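Local structure of myosin-2 (Saccharomyces cerevisiae, 6IXO) at residues Pro315-Gln319 with Val342-Val346. The protein carries organelles and other cargo along actin cables as a class V myosin, gripping cargo receptors with the globular tail domain described here. Residues are numbered along the deposited sequence.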
ATOM      1  N   PRO A 315       7.613  26.538  17.148  1.00 52.45           N
ATOM      2  CA  PRO A 315       8.114  26.925  18.468  1.00 52.96           C
ATOM      3  C   PRO A 315       7.338  26.272  19.636  1.00 52.61           C
ATOM      4  O   PRO A 315       7.962  25.918  20.649  1.00 48.63           O
ATOM      5  CB  PRO A 315       7.943  28.444  18.467  1.00 54.72           C
ATOM      6  CG  PRO A 315       8.076  28.832  17.054  1.00 57.02           C
ATOM      7  CD  PRO A 315       7.339  27.712  16.301  1.00 56.75           C
ATOM      8  N   ALA A 316       6.021  26.095  19.497  1.00 47.33           N
ATOM      9  CA  ALA A 316       5.245  25.484  20.583  1.00 45.58           C
ATOM     10  C   ALA A 316       5.682  24.035  20.797  1.00 40.93           C
ATOM     11  O   ALA A 316       5.677  23.537  21.921  1.00 41.75           O
ATOM     12  CB  ALA A 316       3.733  25.556  20.288  1.00 48.56           C
ATOM     13  N   GLN A 317       6.024  23.338  19.710  1.00 36.70           N
ATOM     14  CA  GLN A 317       6.547  21.976  19.826  1.00 36.70           C
ATOM     15  C   GLN A 317       7.929  21.955  20.478  1.00 35.84           C
ATOM     16  O   GLN A 317       8.196  21.093  21.316  1.00 35.17           O
ATOM     17  CB  GLN A 317       6.624  21.286  18.458  1.00 35.55           C
ATOM     18  CG  GLN A 317       5.212  21.015  17.880  1.00 37.14           C
ATOM     19  CD  GLN A 317       5.236  20.635  16.393  1.00 39.68           C
ATOM     20  OE1 GLN A 317       6.143  21.024  15.660  1.00 40.65           O
ATOM     21  NE2 GLN A 317       4.210  19.904  15.950  1.00 33.81           N
ATOM     22  N   LEU A 318       8.806  22.856  20.056  1.00 40.37           N
ATOM     23  CA  LEU A 318      10.116  23.003  20.707  1.00 40.12           C
ATOM     24  C   LEU A 318       9.921  23.201  22.201  1.00 42.91           C
ATOM     25  O   LEU A 318      10.638  22.623  23.028  1.00 38.95           O
ATOM     26  CB  LEU A 318      10.893  24.191  20.134  1.00 46.04           C
ATOM     27  CG  LEU A 318      11.322  24.028  18.679  1.00 57.28           C
ATOM     28  CD1 LEU A 318      12.077  25.252  18.190  1.00 63.45           C
ATOM     29  CD2 LEU A 318      12.163  22.785  18.520  1.00 56.35           C
ATOM     30  N   GLN A 319       8.942  24.034  22.555  1.00 42.72           N
ATOM     31  CA  GLN A 319       8.772  24.363  23.968  1.00 44.61           C
ATOM     32  C   GLN A 319       8.314  23.161  24.788  1.00 44.53           C
ATOM     33  O   GLN A 319       8.806  22.961  25.887  1.00 44.33           O
ATOM     34  CB  GLN A 319       7.776  25.508  24.145  1.00 46.34           C
ATOM     35  CG  GLN A 319       7.555  25.867  25.605  1.00 51.28           C
ATOM     36  CD  GLN A 319       6.544  26.968  25.745  1.00 59.85           C
ATOM     37  OE1 GLN A 319       5.637  27.075  24.932  1.00 63.45           O
ATOM     38  NE2 GLN A 319       6.701  27.809  26.760  1.00 65.25           N
ATOM     39  N   VAL A 342      12.641  30.554  25.183  1.00 66.48           N
ATOM     40  CA  VAL A 342      11.788  29.718  24.355  1.00 63.96           C
ATOM     41  C   VAL A 342      10.316  30.131  24.474  1.00 66.63           C
ATOM     42  O   VAL A 342       9.632  30.278  23.462  1.00 64.32           O
ATOM     43  CB  VAL A 342      11.942  28.250  24.731  1.00 57.62           C
ATOM     44  CG1 VAL A 342      10.846  27.431  24.091  1.00 52.89           C
ATOM     45  CG2 VAL A 342      13.319  27.750  24.317  1.00 55.28           C
ATOM     46  N   ALA A 343       9.846  30.331  25.707  1.00 66.63           N
ATOM     47  CA  ALA A 343       8.448  30.702  25.958  1.00 66.84           C
ATOM     48  C   ALA A 343       8.116  32.036  25.295  1.00 69.06           C
ATOM     49  O   ALA A 343       7.004  32.245  24.809  1.00 70.55           O
ATOM     50  CB  ALA A 343       8.166  30.770  27.458  1.00 66.96           C
ATOM     51  N   ASP A 344       9.098  32.927  25.262  1.00 71.45           N
ATOM     52  CA  ASP A 344       8.928  34.205  24.591  1.00 77.02           C
ATOM     53  C   ASP A 344       8.914  34.053  23.070  1.00 74.82           C
ATOM     54  O   ASP A 344       8.216  34.805  22.388  1.00 75.50           O
ATOM     55  CB  ASP A 344      10.015  35.187  25.028  1.00 84.19           C
ATOM     56  CG  ASP A 344       9.751  35.753  26.413  1.00 93.81           C
ATOM     57  OD1 ASP A 344       8.559  35.924  26.757  1.00 97.42           O
ATOM     58  OD2 ASP A 344      10.725  36.014  27.160  1.00 97.59           O
ATOM     59  N   ILE A 345       9.663  33.090  22.529  1.00 69.39           N
ATOM     60  CA  ILE A 345       9.609  32.870  21.086  1.00 68.88           C
ATOM     61  C   ILE A 345       8.224  32.355  20.717  1.00 69.10           C
ATOM     62  O   ILE A 345       7.664  32.717  19.672  1.00 70.32           O
ATOM     63  CB  ILE A 345      10.686  31.894  20.597  1.00 66.49           C
ATOM     64  CG1 ILE A 345      12.048  32.576  20.643  1.00 71.50           C
ATOM     65  CG2 ILE A 345      10.386  31.426  19.164  1.00 64.47           C
ATOM     66  CD1 ILE A 345      13.191  31.684  20.267  1.00 71.84           C
ATOM     67  N   VAL A 346       7.662  31.532  21.595  1.00 68.94           N
ATOM     68  CA  VAL A 346       6.319  31.013  21.374  1.00 67.40           C
ATOM     69  C   VAL A 346       5.285  32.139  21.479  1.00 70.56           C
ATOM     70  O   VAL A 346       4.462  32.311  20.586  1.00 67.00           O
ATOM     71  CB  VAL A 346       5.968  29.895  22.366  1.00 63.57           C
ATOM     72  CG1 VAL A 346       4.481  29.592  22.310  1.00 60.61           C
ATOM     73  CG2 VAL A 346       6.774  28.630  22.054  1.00 59.21           C
TER
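Helix 336-350 packs beside the start of helix 315-323 in a nearly antiparallel helical hairpin: the short axes of 342-346 and 315-319 approach to 8.8 Å with 154° between their N-to-C directions. V342 opens the interface. Its CA-CB bond faces the partner helix, and CG1 lies 3.6 Å from CB of Q319, a short branched side chain meeting the aliphatic base of a long polar one. A343 presents just a methyl group, and the extended Q319 side chain, trans at chi1 and chi2, passes over it with NE2 3.4 Å from A343 CB, a van der Waals contact; the carboxamide thus lies over both A343 and V346. The CA-CB bond of I345 points sideways, yet its CG2 reaches CB of P315 at 3.9 Å. One turn after V342, V346 makes the most contacts: its CG2 lies 3.8 Å from P315 CB, 3.3 Å from P315 O, 3.7 Å from A316 N and 3.5 Å from Q319 OE1. Proline fits this first turn because its ring offers a compact apolar surface and its missing amide hydrogen costs the helix nothing there, while P315 O still accepts the bond from Q319 N (2.9 Å). The small A316, its CB off to the side, is consistent with the close approach of V346 to the backbone. Far from the centre of this all-helical cargo-binding domain, the pair rests on helix 300-309, where V342 meets I303 and both L318 and I345 touch R307, while Q317 turns to F242 and I246 of helix 223-247.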